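Long-range contacts in phosphoenolpyruvate-protein phosphotransferase (Coxiella burnetii, PDB 3TRC), which probably transfers the phosphoryl group of phosphoenolpyruvate to a protein histidine, and is represented here by its GAF domain: residues A[40-46]-A[129-135]; A[27-32]-A[58-62]. All coordinates share one frame; numbering follows the deposited sequence.

Contact 1 (A[40-46]-A[129-135])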
loop_
_atom_site.group_PDB
_atom_site.type_symbol
_atom_site.label_atom_id
_atom_site.label_comp_id
_atom_site.label_asym_id
_atom_site.label_seq_id
_atom_site.Cartn_x
_atom_site.Cartn_y
_atom_site.Cartn_z
ATOM N N ALA A 40 1.107 14.381 13.283
ATOM C CA ALA A 40 -0.007 15.312 13.207
ATOM C C ALA A 40 -0.710 15.305 14.557
ATOM O O ALA A 40 -0.473 14.425 15.376
ATOM C CB ALA A 40 -0.975 14.912 12.095
ATOM N N ASP A 41 -1.583 16.278 14.791
ATOM C CA ASP A 41 -2.225 16.390 16.101
ATOM C C ASP A 41 -3.600 15.742 16.192
ATOM O O ASP A 41 -4.035 15.363 17.279
ATOM C CB ASP A 41 -2.277 17.847 16.546
ATOM C CG ASP A 41 -0.912 18.483 16.550
ATOM O OD1 ASP A 41 -0.000 17.932 17.209
ATOM O OD2 ASP A 41 -0.733 19.501 15.860
ATOM N N ALA A 42 -4.272 15.595 15.055
ATOM C CA ALA A 42 -5.526 14.861 15.016
ATOM C C ALA A 42 -5.694 14.154 13.679
ATOM O O ALA A 42 -5.214 14.618 12.649
ATOM C CB ALA A 42 -6.714 15.793 15.292
ATOM N N CYS A 43 -6.342 12.998 13.707
ATOM C CA CYS A 43 -6.658 12.288 12.483
ATOM C C CYS A 43 -7.980 11.583 12.696
ATOM O O CYS A 43 -8.179 10.921 13.711
ATOM C CB CYS A 43 -5.559 11.288 12.122
ATOM S SG CYS A 43 -5.849 10.419 10.573
ATOM N N SER A 44 -8.884 11.753 11.741
ATOM C CA SER A 44 -10.223 11.183 11.825
ATOM C C SER A 44 -10.588 10.493 10.523
ATOM O O SER A 44 -10.145 10.898 9.449
ATOM C CB SER A 44 -11.253 12.279 12.133
ATOM O OG SER A 44 -10.933 12.934 13.355
ATOM N N LEU A 45 -11.404 9.451 10.628
ATOM C CA LEU A 45 -11.841 8.711 9.456
ATOM C C LEU A 45 -13.359 8.645 9.475
ATOM O O LEU A 45 -13.956 8.226 10.465
ATOM C CB LEU A 45 -11.223 7.308 9.458
ATOM C CG LEU A 45 -11.266 6.543 8.134
ATOM C CD1 LEU A 45 -10.162 5.497 8.085
ATOM C CD2 LEU A 45 -12.631 5.913 7.914
ATOM N N PHE A 46 -13.972 9.103 8.386
ATOM C CA PHE A 46 -15.419 9.115 8.251
ATOM C C PHE A 46 -15.810 8.110 7.192
ATOM O O PHE A 46 -15.103 7.942 6.197
ATOM C CB PHE A 46 -15.909 10.496 7.802
ATOM C CG PHE A 46 -15.737 11.576 8.834
ATOM C CD1 PHE A 46 -14.546 12.271 8.942
ATOM C CD2 PHE A 46 -16.784 11.910 9.683
ATOM C CE1 PHE A 46 -14.393 13.279 9.887
ATOM C CE2 PHE A 46 -16.639 12.905 10.633
ATOM C CZ PHE A 46 -15.452 13.595 10.736
ATOM N N ILE A 129 -13.952 9.636 4.071
ATOM C CA ILE A 129 -13.009 10.744 4.072
ATOM C C ILE A 129 -11.997 10.570 5.188
ATOM O O ILE A 129 -12.354 10.217 6.312
ATOM C CB ILE A 129 -13.714 12.087 4.309
ATOM C CG1 ILE A 129 -14.955 12.219 3.422
ATOM C CG2 ILE A 129 -12.739 13.240 4.082
ATOM C CD1 ILE A 129 -14.645 12.549 1.981
ATOM N N LEU A 130 -10.732 10.830 4.875
ATOM C CA LEU A 130 -9.669 10.831 5.876
ATOM C C LEU A 130 -9.273 12.278 6.143
ATOM O O LEU A 130 -8.978 13.026 5.215
ATOM C CB LEU A 130 -8.469 10.028 5.362
ATOM C CG LEU A 130 -7.198 10.004 6.214
ATOM C CD1 LEU A 130 -7.452 9.201 7.475
ATOM C CD2 LEU A 130 -6.028 9.412 5.428
ATOM N N VAL A 131 -9.281 12.677 7.413
ATOM C CA VAL A 131 -9.030 14.071 7.770
ATOM C C VAL A 131 -7.863 14.158 8.739
ATOM O O VAL A 131 -7.916 13.599 9.833
ATOM C CB VAL A 131 -10.255 14.745 8.422
ATOM C CG1 VAL A 131 -9.912 16.183 8.826
ATOM C CG2 VAL A 131 -11.455 14.730 7.483
ATOM N N ILE A 132 -6.818 14.874 8.332
ATOM C CA ILE A 132 -5.627 15.038 9.152
ATOM C C ILE A 132 -5.493 16.518 9.524
ATOM O O ILE A 132 -5.632 17.389 8.677
ATOM C CB ILE A 132 -4.352 14.560 8.410
ATOM C CG1 ILE A 132 -4.530 13.133 7.872
ATOM C CG2 ILE A 132 -3.149 14.617 9.337
ATOM C CD1 ILE A 132 -5.004 13.072 6.425
ATOM N N GLN A 133 -5.252 16.798 10.798
ATOM C CA GLN A 133 -5.201 18.182 11.254
ATOM C C GLN A 133 -3.996 18.415 12.141
ATOM O O GLN A 133 -3.482 17.492 12.761
ATOM C CB GLN A 133 -6.479 18.539 12.017
ATOM C CG GLN A 133 -7.761 18.238 11.238
ATOM C CD GLN A 133 -9.018 18.545 12.034
ATOM O OE1 GLN A 133 -9.599 17.662 12.675
ATOM N NE2 GLN A 133 -9.445 19.802 11.998
ATOM N N GLN A 134 -3.531 19.656 12.182
ATOM C CA GLN A 134 -2.457 20.007 13.098
ATOM C C GLN A 134 -2.664 21.408 13.643
ATOM O O GLN A 134 -3.357 22.228 13.042
ATOM C CB GLN A 134 -1.081 19.859 12.438
ATOM C CG GLN A 134 -0.910 20.618 11.144
ATOM C CD GLN A 134 0.284 20.124 10.345
ATOM O OE1 GLN A 134 0.967 19.180 10.744
ATOM N NE2 GLN A 134 0.541 20.765 9.214
ATOM N N LEU A 135 -2.070 21.661 14.801
ATOM C CA LEU A 135 -2.177 22.954 15.457
ATOM C C LEU A 135 -1.439 24.050 14.690
ATOM O O LEU A 135 -1.888 25.196 14.659
ATOM C CB LEU A 135 -1.638 22.849 16.885
ATOM C CG LEU A 135 -2.389 21.878 17.800
ATOM C CD1 LEU A 135 -1.557 21.529 19.027
ATOM C CD2 LEU A 135 -3.747 22.443 18.201
HETATM O O HOH W 1 -9.208 14.905 12.446
#
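A classic beta bulge opens this antiparallel pairing of two central strands in the GAF-domain sheet: D41 and A42 both face Q133, and the carbonyl oxygen of Q133 is gripped by two amides. D41 N lies 3.0 Å from Q133 O in the carbonyl plane, whereas A42 N approaches the same oxygen from above that plane. From the bulge itself, the D41 carboxylate reaches across to the backbone of L135. OD2 of D41 accepts from L135 N at 2.8 Å through its anti lone pair, a nearly straight bond (171°), with the L135 side chain crossing the aspartate at about a right angle. From A42 to F46 the pairing is regular.

One face of the pair carries C43, L45, L130 and I132, and helix 23-37 packs on C43 and L45. With SG anti to the backbone N (chi1 -177°), C43 in one of its two conformers brings its sulfur to 3.7 Å from CD1 of L130; a disulfide between C43 and C35 of that helix has been seen in this protein. On the other face, F46 sets CE1 4.1 Å from CG2 of V131, and I80 of helix 78-86 touches both residues. A water ties this face together: it accepts from S44 OG, which is also hydrogen-bonded to T60 OG1, and donates to V131 O and, at 2.8 Å, to Q133 OE1.

Contact 2 (A[27-32]-A[58-62])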
loop_
_atom_site.group_PDB
_atom_site.type_symbol
_atom_site.label_atom_id
_atom_site.label_comp_id
_atom_site.label_asym_id
_atom_site.label_seq_id
_atom_site.Cartn_x
_atom_site.Cartn_y
_atom_site.Cartn_z
ATOM N N LEU A 27 -8.945 0.773 11.093
ATOM C CA LEU A 27 -9.213 2.204 11.085
ATOM C C LEU A 27 -8.612 2.866 12.317
ATOM O O LEU A 27 -8.013 3.936 12.231
ATOM C CB LEU A 27 -10.722 2.466 11.037
ATOM C CG LEU A 27 -11.464 1.844 9.850
ATOM C CD1 LEU A 27 -12.934 2.255 9.858
ATOM C CD2 LEU A 27 -10.799 2.235 8.546
ATOM N N LYS A 28 -8.770 2.222 13.468
ATOM C CA LYS A 28 -8.294 2.813 14.714
ATOM C C LYS A 28 -6.771 2.864 14.728
ATOM O O LYS A 28 -6.172 3.799 15.257
ATOM C CB LYS A 28 -8.844 2.051 15.919
ATOM C CG LYS A 28 -10.363 2.063 15.966
ATOM C CD LYS A 28 -10.911 1.821 17.359
ATOM C CE LYS A 28 -12.412 2.081 17.374
ATOM N NZ LYS A 28 -12.761 3.309 16.591
ATOM N N LEU A 29 -6.157 1.857 14.120
ATOM C CA LEU A 29 -4.708 1.766 14.025
ATOM C C LEU A 29 -4.175 2.911 13.176
ATOM O O LEU A 29 -3.201 3.579 13.533
ATOM C CB LEU A 29 -4.350 0.417 13.399
ATOM C CG LEU A 29 -2.952 0.008 12.953
ATOM C CD1 LEU A 29 -2.977 -1.483 12.648
ATOM C CD2 LEU A 29 -2.493 0.794 11.739
ATOM N N VAL A 30 -4.838 3.143 12.050
ATOM C CA VAL A 30 -4.431 4.179 11.111
ATOM C C VAL A 30 -4.453 5.593 11.708
ATOM O O VAL A 30 -3.481 6.331 11.577
ATOM C CB VAL A 30 -5.260 4.097 9.813
ATOM C CG1 VAL A 30 -5.018 5.315 8.940
ATOM C CG2 VAL A 30 -4.924 2.805 9.066
ATOM N N VAL A 31 -5.539 5.980 12.378
ATOM C CA VAL A 31 -5.602 7.342 12.900
ATOM C C VAL A 31 -4.528 7.591 13.966
ATOM O O VAL A 31 -3.959 8.684 14.052
ATOM C CB VAL A 31 -7.020 7.715 13.414
ATOM C CG1 VAL A 31 -8.035 7.566 12.293
ATOM C CG2 VAL A 31 -7.419 6.868 14.620
ATOM N N VAL A 32 -4.227 6.563 14.752
ATOM C CA VAL A 32 -3.202 6.685 15.781
ATOM C C VAL A 32 -1.821 6.775 15.137
ATOM O O VAL A 32 -1.018 7.643 15.484
ATOM C CB VAL A 32 -3.234 5.497 16.766
ATOM C CG1 VAL A 32 -1.992 5.507 17.651
ATOM C CG2 VAL A 32 -4.491 5.551 17.623
HETATM N N MSE A 58 -15.918 7.292 12.216
HETATM C CA MSE A 58 -15.726 5.878 12.552
HETATM C C MSE A 58 -14.423 5.578 13.301
HETATM O O MSE A 58 -14.249 4.490 13.852
HETATM C CB MSE A 58 -15.878 5.003 11.299
HETATM C CG MSE A 58 -17.317 4.940 10.762
HETATM SE SE MSE A 58 -18.622 4.253 12.050
HETATM C CE MSE A 58 -18.050 2.393 12.043
ATOM N N ALA A 59 -13.523 6.556 13.340
ATOM C CA ALA A 59 -12.288 6.444 14.106
ATOM C C ALA A 59 -11.676 7.823 14.266
ATOM O O ALA A 59 -11.757 8.649 13.360
ATOM C CB ALA A 59 -11.306 5.513 13.404
ATOM N N THR A 60 -11.070 8.077 15.418
ATOM C CA THR A 60 -10.389 9.344 15.613
ATOM C C THR A 60 -9.262 9.223 16.622
ATOM O O THR A 60 -9.315 8.422 17.561
ATOM C CB THR A 60 -11.354 10.476 16.054
ATOM O OG1 THR A 60 -10.674 11.737 15.987
ATOM C CG2 THR A 60 -11.850 10.251 17.488
ATOM N N GLN A 61 -8.223 10.008 16.383
ATOM C CA GLN A 61 -7.205 10.271 17.378
ATOM C C GLN A 61 -7.137 11.785 17.504
ATOM O O GLN A 61 -6.911 12.489 16.519
ATOM C CB GLN A 61 -5.866 9.692 16.932
ATOM C CG GLN A 61 -4.681 10.136 17.765
ATOM C CD GLN A 61 -4.773 9.686 19.208
ATOM O OE1 GLN A 61 -5.397 8.670 19.522
ATOM N NE2 GLN A 61 -4.155 10.452 20.100
ATOM N N GLY A 62 -7.378 12.295 18.705
ATOM C CA GLY A 62 -7.308 13.727 18.924
ATOM C C GLY A 62 -8.653 14.338 19.263
ATOM O O GLY A 62 -8.716 15.339 19.970
HETATM O O HOH W 2 -10.990 5.679 17.161
#
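Helix-on-sheet packing of the GAF domain brings residues 27-32 of helix 23-37 over residues 58-61 of strand 54-61. The short segments run in nearly the same direction, 26° apart, with their axes 7.0 Å from each other at the closest point. A59 is the residue of the strand most covered by the helix. Its CB lies 3.9 Å from CB of L27 and also meets CG1 of V31 one helical turn later, so the methyl sits between two successive turns. M58 and A59 form a classic beta bulge, both facing L45 of the adjoining strand.

V31 lays its two methyls along the strand. With CG1 anti to the carbonyl carbon (chi1 -58°), CG2 falls between the backbone N and the carbonyl carbon and presses on the main chain, while CG1 covers A59. The contact of V31 CG2 with T60 C measures 3.6 Å. The backbone of V31 contributes as well, its carbonyl oxygen lying 3.6 Å from CB of Q61. T60 points away from the helix, and its hydroxyl is hydrogen-bonded to S44 OG in the neighbouring strand.

To one side of this packing, the K28 chain runs down beside the strand and bends at its last torsion (chi4 -42°), which brings the ammonium back to the backbone. NZ makes a weak hydrogen bond to the carbonyl oxygen of M58 and donates to a water that also accepts from T60 N, so the lysine touches the strand once directly and weakly, and once through water. Toward the other end, V32 lies obliquely across Q61, whose OE1 is 3.8 Å from CG2 of V32.

How the contacts relate
Both contacts belong to the same GAF domain, their centres about 9 Å apart, and contact 2 packs against strand 42-49, which carries one half of contact 1. In the sheet this strand lies between strand 125-134, its partner in contact 1, and strand 54-61, which carries half of contact 2. Along the chain the segments alternate: 27-32, 40-46, 58-62, 129-135. Helix 23-37 leads into strand 42-49 and lies against the sheet that this strand and strand 54-61 share. The contacts join directly through L45 O and M58 N, 2.8 Å apart in a probable hydrogen bond, and through packing of L45 on L27. Together they tie the middle of the sheet to the helix covering one of its faces.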